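Local coordinates for protein copper-containing nitrite reductase (Thermus scotoductus, PDB 6HBE) that probably reduces nitrite to nitric oxide in denitrification, working as a homotrimer with electron-transfer and catalytic copper centres, at residues A28-F33 with N69-T74; R42-N47 with G128-M133; V73-S78 with Y113-G118; S161-S166 with Y177-G182; N181-R186 with E295-V300. All coordinates share one frame; numbering follows the deposited sequence.

Contacts 2, 3 and 4 are buried, whereas contacts 1 and 5 lie partly open. The first three belong to the first cupredoxin domain and close around one copper ion: contacts 2 and 3 supply ligands to it, and contact 1 holds the second shell behind His75. Contact 3 also reaches a second copper, completed by a neighbouring subunit. Contacts 1 and 2 use adjacent strands, 21-36 and 39-46, while contacts 1 and 3 share Val73 and Thr74. Contact 4 is a plain antiparallel ladder in the second domain, and contact 5 continues from it through Asn181 and Gly182, replacing ladder bonds with one arginine that bridges two loops.

Contact 1: residues A28-F33 with N69-T74; sequences ARSSIF and NLDNVT
Ala28 provides the direct backbone link: its carbonyl O accepts from Leu70 N at 2.9 Å, the donor lying in the carbonyl plane, where strand 21-36 runs parallel to the end of strand 62-69. Its methyl, on the same face as Asn69, is small enough to fit against the copper ligands His75 and Gln130. Partly exposed Arg29 makes a long, weak ion pair with Asp48 through NE. Next comes Ser30, whose OG lies beside its own backbone N (chi1 -81°) and sits 3.1 Å from both Asp71 OD1 and Asp71 OD2, so that the hydroxyl faces the whole carboxylate. A water accepts from Ser30 N at 3.0 Å and donates weakly to Asp71 OD1.

In the second segment, Asn69 shapes the loop that carries Asp71. With CG anti to its backbone N, OD1 accepts from Asp71 N at 2.9 Å in an Asx turn, while ND2 makes a nearly straight bond (173°) to Val73 O at 2.9 Å and also bonds to Val93 O. Asparagine suits this place because one amide both accepts and donates; an alanine here would lose all the amide's bonds and would probably let the loop drift, taking Asp71 with it. Asp71 OD2 is also hydrogen-bonded to His75 NE2, so the carboxylate probably polarises that imidazole and steadies it as a copper ligand, with the serine and the water as a further shell.

Contact 2: residues R42-N47 with G128-M133; sequences RGFSFN and GGQFGM. With CU (copper (II) ion), chain N.
Two backbones running in nearly the same direction, about 20° apart, meet where Phe44 N donates to Gly128 O at 3.1 Å, the donor standing above the carbonyl plane. The approach is close enough to need glycines. A side chain on Gly43 would collide with Gly128 O, and one on Gly129 would strike Phe44 O; Gly129 also has the positive phi (125°) that ends helix 120-126 in a Schellman motif. A water donates to both Arg42 O and Gly128 O, extending the link beyond the direct bond.

Gln130 carries the side-chain contact. Its CG lies over one face of the Phe46 ring, and its amide carbon CD rests 3.4 Å from Phe44 CB. Beyond CG the chain is extended, and the two ends of the amide have separate tasks: OE1 binds copper at 2.0 Å, while NE2 donates to Ser45 O at 3.2 Å. That oxygen lies near the amide plane, so this bond and the copper bond together probably hold the amide's rotation. The Phe44 ring swings away from Gln130, stacking on His125 and meeting His75 edge-to-face, so an aromatic residue suits its place beside two copper ligands. Together with His75, Cys115 and His125, Gln130 completes a type 1 copper site of the cupredoxin fold, with glutamine, as in stellacyanin, in the place where most relatives have methionine.

Contact 3: residues V73-S78 with Y113-G118; sequences VTHGLS and YHCAPG. With CU (copper (II) ion), chain N; CU (copper (II) ion), chain M.
The His114 ring carries Ser78 CB over one face, displaced toward the rim in a CH-pi contact, while its NE2 binds one copper at 2.0 Å. The His75 ring instead meets Cys115 SG at its edge, in plane, because both bind the other copper: His75 ND1 at 2.0 Å and Cys115 SG at 2.1 Å. Tyr113 is met obliquely by Leu77 CD1, and its hydroxyl bonds to Pro53 O.

Two backbone bonds pair Ser78 with His114, the straighter (172°) running from Ser78 N to His114 O at 2.9 Å. At Gly76 any side chain would hit Ala116 O; its buried N, 3.3 Å from Cys115 SG, has no hydrogen-bond partner. Ser78 OG holds a copper-bound water at 2.8 Å. His80 of the same chain and His267 of the second subunit complete that type 2 site. Adjacent His114 and Cys115 bind different coppers, and His114 ND1 donates to Cys115 O at 2.9 Å, consistent with the Cys-His electron route of nitrite reductases.

Contact 4: residues S161-S166 with Y177-G182; sequences SEAYAS and YVMFNG
Glu162 OE1 is gripped by two donors, a very short 2.5 Å bond from Tyr164 OH, which meets it from above the carboxylate plane, and the backbone N of Asn210. With Leu211 N on OE2, the buried carboxylate has partners on both oxygens, which would probably favour its charged form. The chain bends at chi2 (145°) to get there, and on the way its CG lies alongside Val178 CG2, both side chains pointing the same way from the sheet.

The backbones form an antiparallel ladder. Ser161 and Met179 are a hydrogen-bonded pair, with Met179 N to Ser161 O at 2.9 Å, nearly along the C=O axis, and a return bond from Ser161 N. Ala163 N reaches Tyr177 O at 2.9 Å, but the reverse bond is weak. A water extends the ladder, touching Ser161 OG at 2.7 Å, donating to Met179 O and accepting from Gly182 N; a small hydroxyl suits this spot. On the same face the Met179 chain bends at chi3 (83°), setting CE 4.1 Å from Ala163 CB, where flexible thioether and small methyl fit together.

Strand 177-180 is the outermost in its sheet within this chain, beside strand 154-163. In the sequence, helix 167-172, N-capped by Ser166, connects the two. Tyr177 packs on Val35 and Val39 of the first domain's strands, and its hydroxyl bonds to His410 of the third subunit.

Contact 5: residues N181-R186 with E295-V300; sequences NGRNFR and EGVPGV
A type II beta turn from Arg183 to Arg186, closed by Arg186 N to Arg183 O at 3.2 Å, leads into helix 186-189 and sets an arginine against the loop that follows the second cupredoxin domain's strand 277-282. The CB of Arg186 lies just 3.4 Å from Arg183 O. With CG anti to the backbone N (chi1 -178°) the chain runs straight out to NE, its CD passing 3.7 Å from Asn181 O. At the tip, Val297 CG2 lies over the centre of one guanidinium face, an apolar cover for a flat cation. NH1 does the polar work, donating to Asn181 O at 2.8 Å and to Glu295 O at 2.9 Å; both carbonyls lie near the guanidinium plane, so the group is fixed in rotation as well as position.

Arginine suits the place because a long chain with two hydrogens on one nitrogen can tie two loops together; an alanine here would remove both bonds and would probably leave the loops less firmly joined. Arg183 also reaches Val297, with CD against CG2, before its NH1 bonds to Glu34 O beside the calcium ligand Gln37. Gly182, at positive phi (80°), has no side chain; a CB there would press on Gly296 CA. A last bridge is a water that donates to Gly182 O at 2.7 Å and accepts weakly from Val297 N at 3.3 Å.

Contact 1: residues A28-F33 with N69-T74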
# COMPACT_ATOMS: atom_id res chain seq x y z
N ALA C 28 -18.08 -23.58 9.66
CA ALA C 28 -18.28 -22.17 9.32
C ALA C 28 -19.35 -21.52 10.19
O ALA C 28 -20.46 -22.08 10.34
CB ALA C 28 -18.61 -22.00 7.83
N ARG C 29 -19.03 -20.36 10.75
CA ARG C 29 -19.95 -19.60 11.63
C ARG C 29 -19.71 -18.09 11.66
O ARG C 29 -18.72 -17.61 11.14
CB ARG C 29 -19.90 -20.15 13.04
CG ARG C 29 -18.52 -20.45 13.55
CD ARG C 29 -18.59 -21.51 14.62
NE ARG C 29 -19.43 -21.04 15.71
CZ ARG C 29 -19.64 -21.70 16.84
NH1 ARG C 29 -19.06 -22.89 17.07
NH2 ARG C 29 -20.43 -21.15 17.76
N SER C 30 -20.69 -17.38 12.22
CA SER C 30 -20.58 -15.98 12.58
C SER C 30 -19.98 -15.90 13.98
O SER C 30 -20.41 -16.66 14.87
CB SER C 30 -21.96 -15.32 12.64
OG SER C 30 -22.37 -14.98 11.33
N SER C 31 -19.03 -14.99 14.21
CA SER C 31 -18.35 -14.91 15.52
C SER C 31 -17.97 -13.48 15.95
O SER C 31 -18.04 -12.52 15.15
CB SER C 31 -17.08 -15.77 15.51
OG SER C 31 -17.29 -17.10 15.00
N ILE C 32 -17.52 -13.37 17.19
CA ILE C 32 -17.02 -12.13 17.76
C ILE C 32 -15.66 -12.45 18.40
O ILE C 32 -15.59 -13.35 19.24
CB ILE C 32 -17.97 -11.54 18.81
CG1 ILE C 32 -19.39 -11.39 18.24
CG2 ILE C 32 -17.47 -10.20 19.32
CD1 ILE C 32 -20.40 -10.86 19.23
N PHE C 33 -14.60 -11.73 18.00
CA PHE C 33 -13.24 -11.94 18.54
C PHE C 33 -12.76 -10.78 19.44
O PHE C 33 -12.96 -9.63 19.10
CB PHE C 33 -12.25 -12.12 17.37
CG PHE C 33 -12.80 -12.89 16.19
CD1 PHE C 33 -13.02 -14.25 16.27
CD2 PHE C 33 -13.01 -12.26 14.95
CE1 PHE C 33 -13.50 -14.98 15.20
CE2 PHE C 33 -13.50 -12.98 13.85
CZ PHE C 33 -13.72 -14.34 13.97
N ASN C 69 -21.61 -26.15 7.51
CA ASN C 69 -22.03 -24.76 7.61
C ASN C 69 -23.08 -24.56 8.69
O ASN C 69 -24.26 -24.91 8.52
CB ASN C 69 -22.53 -24.24 6.25
CG ASN C 69 -22.87 -22.76 6.28
OD1 ASN C 69 -22.83 -22.12 7.34
ND2 ASN C 69 -23.20 -22.20 5.12
N LEU C 70 -22.66 -23.93 9.78
CA LEU C 70 -23.48 -23.70 10.95
C LEU C 70 -24.11 -22.31 10.97
O LEU C 70 -24.85 -21.99 11.89
CB LEU C 70 -22.66 -23.95 12.23
CG LEU C 70 -22.68 -25.37 12.82
CD1 LEU C 70 -22.46 -26.48 11.81
CD2 LEU C 70 -21.69 -25.50 13.97
N ASP C 71 -23.86 -21.52 9.93
CA ASP C 71 -24.35 -20.14 9.85
C ASP C 71 -25.68 -20.06 9.05
O ASP C 71 -26.11 -21.03 8.47
CB ASP C 71 -23.30 -19.28 9.13
CG ASP C 71 -23.31 -17.82 9.57
OD1 ASP C 71 -24.12 -17.42 10.44
OD2 ASP C 71 -22.46 -17.05 9.03
N ASN C 72 -26.26 -18.86 9.01
CA ASN C 72 -27.45 -18.52 8.20
C ASN C 72 -27.16 -17.96 6.79
O ASN C 72 -28.11 -17.65 6.07
CB ASN C 72 -28.37 -17.53 8.97
CG ASN C 72 -27.68 -16.20 9.31
OD1 ASN C 72 -26.47 -16.14 9.48
ND2 ASN C 72 -28.46 -15.14 9.44
N VAL C 73 -25.88 -17.83 6.40
CA VAL C 73 -25.50 -17.53 5.00
C VAL C 73 -24.56 -18.60 4.47
O VAL C 73 -23.95 -19.36 5.24
CB VAL C 73 -24.88 -16.12 4.81
CG1 VAL C 73 -25.80 -15.04 5.36
CG2 VAL C 73 -23.48 -16.01 5.42
N THR C 74 -24.44 -18.62 3.15
CA THR C 74 -23.57 -19.55 2.41
C THR C 74 -22.10 -19.32 2.74
O THR C 74 -21.70 -18.19 2.89
CB THR C 74 -23.82 -19.35 0.91
OG1 THR C 74 -25.18 -19.71 0.62
CG2 THR C 74 -22.92 -20.20 0.02
O HOH W 1 -23.07 -18.77 13.31

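Contact 2: residues R42-N47 with G128-M133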
# COMPACT_ATOMS: atom_id res chain seq x y z
N ARG C 42 -16.40 -8.10 15.06
CA ARG C 42 -17.42 -9.01 14.48
C ARG C 42 -16.98 -9.46 13.11
O ARG C 42 -16.49 -8.65 12.32
CB ARG C 42 -18.77 -8.32 14.32
CG ARG C 42 -19.42 -7.85 15.61
CD ARG C 42 -20.92 -7.66 15.43
NE ARG C 42 -21.39 -6.63 16.34
CZ ARG C 42 -22.06 -6.82 17.48
NH1 ARG C 42 -22.39 -5.73 18.19
NH2 ARG C 42 -22.43 -8.03 17.91
N GLY C 43 -17.20 -10.73 12.82
CA GLY C 43 -16.88 -11.30 11.52
C GLY C 43 -17.36 -12.72 11.34
O GLY C 43 -18.38 -13.11 11.89
N PHE C 44 -16.63 -13.48 10.53
CA PHE C 44 -16.91 -14.89 10.27
C PHE C 44 -15.69 -15.71 10.69
O PHE C 44 -14.55 -15.22 10.61
CB PHE C 44 -17.15 -15.14 8.78
CG PHE C 44 -18.35 -14.41 8.19
CD1 PHE C 44 -19.65 -14.68 8.64
CD2 PHE C 44 -18.18 -13.50 7.13
CE1 PHE C 44 -20.75 -14.02 8.10
CE2 PHE C 44 -19.29 -12.83 6.58
CZ PHE C 44 -20.57 -13.09 7.07
N SER C 45 -15.91 -16.97 11.10
CA SER C 45 -14.82 -17.88 11.49
C SER C 45 -15.02 -19.31 11.00
O SER C 45 -16.10 -19.67 10.47
CB SER C 45 -14.67 -17.90 13.02
OG SER C 45 -15.74 -18.60 13.62
N PHE C 46 -13.96 -20.10 11.15
CA PHE C 46 -14.06 -21.55 11.28
C PHE C 46 -13.85 -21.89 12.77
O PHE C 46 -12.84 -21.51 13.37
CB PHE C 46 -13.05 -22.27 10.44
CG PHE C 46 -13.27 -22.10 8.95
CD1 PHE C 46 -14.30 -22.76 8.32
CD2 PHE C 46 -12.47 -21.23 8.21
CE1 PHE C 46 -14.52 -22.60 6.97
CE2 PHE C 46 -12.68 -21.07 6.86
CZ PHE C 46 -13.71 -21.75 6.23
N ASN C 47 -14.85 -22.57 13.35
CA ASN C 47 -14.78 -23.08 14.73
C ASN C 47 -14.59 -22.03 15.82
O ASN C 47 -13.98 -22.30 16.85
CB ASN C 47 -13.69 -24.13 14.85
CG ASN C 47 -13.85 -25.26 13.85
OD1 ASN C 47 -13.90 -25.06 12.61
ND2 ASN C 47 -13.89 -26.47 14.36
N GLY C 128 -13.15 -10.92 6.51
CA GLY C 128 -13.89 -10.97 7.79
C GLY C 128 -13.40 -11.95 8.85
O GLY C 128 -14.00 -12.03 9.91
N GLY C 129 -12.33 -12.71 8.58
CA GLY C 129 -11.73 -13.57 9.61
C GLY C 129 -11.59 -15.04 9.27
O GLY C 129 -10.96 -15.78 10.06
N GLN C 130 -12.17 -15.48 8.15
CA GLN C 130 -12.26 -16.90 7.82
C GLN C 130 -11.02 -17.42 7.11
O GLN C 130 -10.99 -17.54 5.87
CB GLN C 130 -13.53 -17.22 6.99
CG GLN C 130 -14.76 -17.56 7.80
CD GLN C 130 -16.04 -17.84 6.97
OE1 GLN C 130 -16.35 -17.21 5.91
NE2 GLN C 130 -16.82 -18.78 7.49
N PHE C 131 -9.99 -17.71 7.89
CA PHE C 131 -8.73 -18.24 7.35
C PHE C 131 -7.97 -19.04 8.40
O PHE C 131 -8.26 -18.90 9.59
CB PHE C 131 -7.82 -17.10 6.82
CG PHE C 131 -7.74 -15.92 7.74
CD1 PHE C 131 -7.00 -15.96 8.92
CD2 PHE C 131 -8.45 -14.77 7.45
CE1 PHE C 131 -6.96 -14.88 9.78
CE2 PHE C 131 -8.41 -13.68 8.30
CZ PHE C 131 -7.66 -13.74 9.48
N GLY C 132 -7.02 -19.88 7.94
CA GLY C 132 -6.12 -20.62 8.81
C GLY C 132 -4.96 -21.26 8.06
O GLY C 132 -4.76 -20.97 6.87
N MET C 133 -4.19 -22.10 8.75
CA MET C 133 -2.99 -22.78 8.22
C MET C 133 -3.13 -24.31 8.17
O MET C 133 -3.62 -24.92 9.13
CB MET C 133 -1.77 -22.41 9.11
CG MET C 133 -0.42 -23.08 8.80
SD MET C 133 0.89 -22.78 10.04
CE MET C 133 1.09 -20.98 9.98
CU CU N . -17.67 -17.63 4.42
O HOH W 2 -13.89 -8.93 10.68
O HOH W 3 -11.35 -18.66 11.18

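Contact 3: residues V73-S78 with Y113-G118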
# COMPACT_ATOMS: atom_id res chain seq x y z
N VAL C 73 -25.88 -17.83 6.40
CA VAL C 73 -25.50 -17.53 5.00
C VAL C 73 -24.56 -18.60 4.47
O VAL C 73 -23.95 -19.36 5.24
CB VAL C 73 -24.88 -16.12 4.81
CG1 VAL C 73 -25.80 -15.04 5.36
CG2 VAL C 73 -23.48 -16.01 5.42
N THR C 74 -24.44 -18.62 3.15
CA THR C 74 -23.57 -19.55 2.41
C THR C 74 -22.10 -19.32 2.74
O THR C 74 -21.70 -18.19 2.89
CB THR C 74 -23.82 -19.35 0.91
OG1 THR C 74 -25.18 -19.71 0.62
CG2 THR C 74 -22.92 -20.20 0.02
N HIS C 75 -21.32 -20.41 2.82
CA HIS C 75 -19.86 -20.36 3.05
C HIS C 75 -19.23 -21.40 2.12
O HIS C 75 -19.88 -21.87 1.17
CB HIS C 75 -19.52 -20.63 4.54
CG HIS C 75 -19.94 -19.52 5.45
ND1 HIS C 75 -19.31 -18.30 5.47
CD2 HIS C 75 -20.93 -19.45 6.38
CE1 HIS C 75 -19.92 -17.51 6.34
NE2 HIS C 75 -20.89 -18.19 6.91
N GLY C 76 -17.97 -21.73 2.35
CA GLY C 76 -17.28 -22.70 1.53
C GLY C 76 -15.86 -22.82 1.99
O GLY C 76 -15.53 -22.36 3.08
N LEU C 77 -15.00 -23.45 1.18
CA LEU C 77 -13.59 -23.63 1.55
C LEU C 77 -12.68 -23.80 0.33
O LEU C 77 -12.99 -24.55 -0.61
CB LEU C 77 -13.43 -24.86 2.46
CG LEU C 77 -12.04 -25.26 2.97
CD1 LEU C 77 -11.56 -24.24 4.01
CD2 LEU C 77 -12.07 -26.66 3.58
N SER C 78 -11.55 -23.09 0.38
CA SER C 78 -10.39 -23.36 -0.45
C SER C 78 -9.23 -23.79 0.45
O SER C 78 -9.04 -23.24 1.52
CB SER C 78 -9.97 -22.11 -1.26
OG SER C 78 -8.76 -22.38 -1.95
N TYR C 113 -5.60 -21.85 4.16
CA TYR C 113 -6.98 -22.23 3.79
C TYR C 113 -7.87 -21.06 4.17
O TYR C 113 -7.49 -20.26 5.03
CB TYR C 113 -7.43 -23.59 4.44
CG TYR C 113 -7.70 -23.57 5.93
CD1 TYR C 113 -8.91 -23.03 6.43
CD2 TYR C 113 -6.79 -24.08 6.85
CE1 TYR C 113 -9.18 -23.01 7.78
CE2 TYR C 113 -7.06 -24.05 8.22
CZ TYR C 113 -8.25 -23.51 8.67
OH TYR C 113 -8.58 -23.41 10.01
N HIS C 114 -9.03 -20.95 3.53
CA HIS C 114 -9.93 -19.81 3.75
C HIS C 114 -11.31 -20.10 3.17
O HIS C 114 -11.49 -21.05 2.41
CB HIS C 114 -9.34 -18.50 3.11
CG HIS C 114 -9.08 -18.58 1.63
ND1 HIS C 114 -10.05 -18.32 0.69
CD2 HIS C 114 -7.96 -18.89 0.94
CE1 HIS C 114 -9.55 -18.49 -0.52
NE2 HIS C 114 -8.28 -18.79 -0.41
N CYS C 115 -12.29 -19.28 3.51
CA CYS C 115 -13.64 -19.48 3.01
C CYS C 115 -13.67 -19.20 1.50
O CYS C 115 -12.98 -18.29 1.03
CB CYS C 115 -14.65 -18.55 3.71
SG CYS C 115 -16.40 -19.00 3.37
N ALA C 116 -14.50 -19.96 0.77
CA ALA C 116 -14.71 -19.74 -0.65
C ALA C 116 -16.17 -20.08 -1.04
O ALA C 116 -16.43 -21.13 -1.63
CB ALA C 116 -13.72 -20.58 -1.44
N PRO C 117 -17.13 -19.20 -0.69
CA PRO C 117 -18.49 -19.35 -1.23
C PRO C 117 -18.46 -19.42 -2.75
O PRO C 117 -19.20 -20.22 -3.34
CB PRO C 117 -19.22 -18.09 -0.74
CG PRO C 117 -18.29 -17.43 0.26
CD PRO C 117 -16.92 -17.86 -0.10
N GLY C 118 -17.55 -18.64 -3.35
CA GLY C 118 -17.41 -18.49 -4.79
C GLY C 118 -17.50 -17.01 -5.11
O GLY C 118 -18.04 -16.21 -4.33
CU CU N . -17.67 -17.63 4.42
CU CU M . -6.83 -18.96 -1.79
O HOH W 4 -7.79 -19.99 -3.13

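Contact 4: residues S161-S166 with Y177-G182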
# COMPACT_ATOMS: atom_id res chain seq x y z
N SER C 161 -2.19 -11.38 10.20
CA SER C 161 -3.47 -11.04 9.55
C SER C 161 -3.93 -9.65 9.95
O SER C 161 -3.49 -9.11 10.97
CB SER C 161 -4.56 -12.08 9.88
OG SER C 161 -4.96 -12.03 11.25
N GLU C 162 -4.82 -9.09 9.13
CA GLU C 162 -5.34 -7.72 9.26
C GLU C 162 -6.80 -7.71 9.67
O GLU C 162 -7.52 -8.66 9.38
CB GLU C 162 -5.22 -6.98 7.89
CG GLU C 162 -3.79 -6.88 7.34
CD GLU C 162 -3.68 -6.99 5.82
OE1 GLU C 162 -4.66 -6.67 5.05
OE2 GLU C 162 -2.57 -7.46 5.37
N ALA C 163 -7.24 -6.64 10.35
CA ALA C 163 -8.64 -6.40 10.64
C ALA C 163 -9.05 -5.05 10.08
O ALA C 163 -8.24 -4.13 10.12
CB ALA C 163 -8.91 -6.44 12.14
N TYR C 164 -10.29 -4.96 9.56
CA TYR C 164 -10.81 -3.75 8.91
C TYR C 164 -12.06 -3.17 9.59
O TYR C 164 -12.97 -3.94 10.01
CB TYR C 164 -11.07 -4.04 7.42
CG TYR C 164 -9.78 -4.20 6.65
CD1 TYR C 164 -9.15 -5.46 6.57
CD2 TYR C 164 -9.14 -3.11 6.05
CE1 TYR C 164 -7.93 -5.61 5.93
CE2 TYR C 164 -7.90 -3.24 5.39
CZ TYR C 164 -7.31 -4.50 5.35
OH TYR C 164 -6.08 -4.65 4.73
N ALA C 165 -12.12 -1.84 9.64
CA ALA C 165 -13.29 -1.10 10.16
C ALA C 165 -14.45 -0.96 9.15
O ALA C 165 -15.59 -0.66 9.55
CB ALA C 165 -12.88 0.28 10.62
N SER C 166 -14.17 -1.13 7.87
CA SER C 166 -15.18 -0.94 6.83
C SER C 166 -14.74 -1.56 5.53
O SER C 166 -13.55 -1.77 5.33
CB SER C 166 -15.49 0.53 6.59
OG SER C 166 -14.34 1.24 6.12
N TYR C 177 -6.12 -2.95 12.46
CA TYR C 177 -5.17 -3.68 13.30
C TYR C 177 -4.45 -4.70 12.43
O TYR C 177 -5.01 -5.15 11.41
CB TYR C 177 -5.86 -4.37 14.50
CG TYR C 177 -6.60 -3.41 15.41
CD1 TYR C 177 -5.96 -2.34 16.01
CD2 TYR C 177 -7.97 -3.59 15.68
CE1 TYR C 177 -6.66 -1.41 16.81
CE2 TYR C 177 -8.67 -2.69 16.50
CZ TYR C 177 -8.01 -1.63 17.08
OH TYR C 177 -8.75 -0.75 17.91
N VAL C 178 -3.21 -4.98 12.81
CA VAL C 178 -2.42 -6.07 12.19
C VAL C 178 -1.79 -6.89 13.32
O VAL C 178 -1.26 -6.31 14.27
CB VAL C 178 -1.36 -5.53 11.22
CG1 VAL C 178 -0.72 -6.69 10.45
CG2 VAL C 178 -1.99 -4.55 10.23
N MET C 179 -1.87 -8.21 13.24
CA MET C 179 -1.62 -9.07 14.45
C MET C 179 -1.07 -10.44 14.15
O MET C 179 -1.29 -10.97 13.05
CB MET C 179 -2.91 -9.19 15.31
CG MET C 179 -4.11 -9.86 14.67
SD MET C 179 -5.71 -9.42 15.47
CE MET C 179 -5.99 -7.88 14.63
N PHE C 180 -0.36 -11.02 15.14
CA PHE C 180 0.11 -12.42 15.06
C PHE C 180 -0.90 -13.27 15.87
O PHE C 180 -1.24 -12.95 17.03
CB PHE C 180 1.52 -12.62 15.66
CG PHE C 180 2.64 -11.85 14.99
CD1 PHE C 180 2.73 -11.74 13.58
CD2 PHE C 180 3.66 -11.27 15.75
CE1 PHE C 180 3.79 -11.05 12.99
CE2 PHE C 180 4.71 -10.58 15.15
CZ PHE C 180 4.76 -10.46 13.76
N ASN C 181 -1.36 -14.36 15.26
CA ASN C 181 -2.33 -15.28 15.89
C ASN C 181 -3.55 -14.61 16.57
O ASN C 181 -3.96 -14.96 17.67
CB ASN C 181 -1.55 -16.24 16.80
CG ASN C 181 -0.66 -17.16 16.00
OD1 ASN C 181 -0.83 -17.28 14.78
ND2 ASN C 181 0.31 -17.80 16.65
N GLY C 182 -4.13 -13.62 15.88
CA GLY C 182 -5.48 -13.10 16.21
C GLY C 182 -5.65 -12.12 17.35
O GLY C 182 -6.79 -11.84 17.74
O HOH W 5 -3.42 -13.26 13.13

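Contact 5: residues N181-R186 with E295-V300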
# COMPACT_ATOMS: atom_id res chain seq x y z
N ASN C 181 -1.36 -14.36 15.26
CA ASN C 181 -2.33 -15.28 15.89
C ASN C 181 -3.55 -14.61 16.57
O ASN C 181 -3.96 -14.96 17.67
CB ASN C 181 -1.55 -16.24 16.80
CG ASN C 181 -0.66 -17.16 16.00
OD1 ASN C 181 -0.83 -17.28 14.78
ND2 ASN C 181 0.31 -17.80 16.65
N GLY C 182 -4.13 -13.62 15.88
CA GLY C 182 -5.48 -13.10 16.21
C GLY C 182 -5.65 -12.12 17.35
O GLY C 182 -6.79 -11.84 17.74
N ARG C 183 -4.57 -11.58 17.90
CA ARG C 183 -4.68 -10.61 19.00
C ARG C 183 -3.48 -9.65 19.02
O ARG C 183 -2.34 -10.09 18.93
CB ARG C 183 -4.80 -11.37 20.32
CG ARG C 183 -5.13 -10.50 21.53
CD ARG C 183 -5.43 -11.40 22.74
NE ARG C 183 -5.48 -10.72 24.04
CZ ARG C 183 -6.59 -10.26 24.65
NH1 ARG C 183 -7.79 -10.35 24.07
NH2 ARG C 183 -6.49 -9.70 25.85
N ASN C 184 -3.76 -8.35 19.12
CA ASN C 184 -2.75 -7.30 19.11
C ASN C 184 -1.71 -7.52 20.21
O ASN C 184 -2.08 -7.69 21.37
CB ASN C 184 -3.41 -5.93 19.35
CG ASN C 184 -4.30 -5.49 18.20
OD1 ASN C 184 -4.27 -6.05 17.12
ND2 ASN C 184 -5.11 -4.47 18.45
N PHE C 185 -0.43 -7.55 19.84
CA PHE C 185 0.66 -7.66 20.84
C PHE C 185 0.47 -8.85 21.81
O PHE C 185 0.93 -8.83 22.97
CB PHE C 185 0.82 -6.32 21.59
CG PHE C 185 1.09 -5.13 20.67
CD1 PHE C 185 2.19 -5.14 19.80
CD2 PHE C 185 0.27 -4.00 20.70
CE1 PHE C 185 2.44 -4.08 18.92
CE2 PHE C 185 0.53 -2.94 19.84
CZ PHE C 185 1.61 -2.98 18.97
N ARG C 186 -0.17 -9.91 21.30
CA ARG C 186 -0.42 -11.15 22.06
C ARG C 186 0.81 -11.66 22.82
O ARG C 186 0.72 -12.05 23.99
CB ARG C 186 -0.87 -12.23 21.07
CG ARG C 186 -1.21 -13.51 21.71
CD ARG C 186 -1.93 -14.43 20.76
NE ARG C 186 -2.23 -15.61 21.53
CZ ARG C 186 -2.99 -16.62 21.13
NH1 ARG C 186 -3.57 -16.62 19.95
NH2 ARG C 186 -3.15 -17.64 21.96
N GLU C 295 -3.45 -20.18 15.97
CA GLU C 295 -4.89 -20.22 16.26
C GLU C 295 -5.24 -19.03 17.12
O GLU C 295 -4.48 -18.69 18.06
CB GLU C 295 -5.27 -21.52 16.99
CG GLU C 295 -5.11 -22.79 16.16
CD GLU C 295 -5.33 -24.10 16.90
OE1 GLU C 295 -5.27 -24.13 18.16
OE2 GLU C 295 -5.46 -25.16 16.22
N GLY C 296 -6.34 -18.39 16.80
CA GLY C 296 -6.88 -17.28 17.60
C GLY C 296 -7.40 -17.72 18.97
O GLY C 296 -7.58 -18.91 19.22
N VAL C 297 -7.66 -16.75 19.83
CA VAL C 297 -8.33 -16.98 21.12
C VAL C 297 -9.81 -17.26 20.80
O VAL C 297 -10.42 -16.53 20.00
CB VAL C 297 -8.28 -15.72 22.02
CG1 VAL C 297 -8.99 -15.98 23.36
CG2 VAL C 297 -6.84 -15.27 22.26
N PRO C 298 -10.43 -18.29 21.44
CA PRO C 298 -11.86 -18.54 21.16
C PRO C 298 -12.74 -17.30 21.37
O PRO C 298 -12.46 -16.49 22.23
CB PRO C 298 -12.22 -19.62 22.19
CG PRO C 298 -10.93 -20.36 22.37
CD PRO C 298 -9.90 -19.26 22.41
N GLY C 299 -13.80 -17.17 20.56
CA GLY C 299 -14.65 -15.98 20.59
C GLY C 299 -15.61 -15.88 21.75
O GLY C 299 -15.71 -16.80 22.56
N VAL C 300 -16.34 -14.77 21.81
CA VAL C 300 -17.37 -14.55 22.82
C VAL C 300 -18.78 -14.60 22.22
O VAL C 300 -18.95 -14.54 21.01
CB VAL C 300 -17.16 -13.21 23.56
CG1 VAL C 300 -15.84 -13.22 24.32
CG2 VAL C 300 -17.24 -12.02 22.61
O HOH W 6 -8.39 -13.61 19.02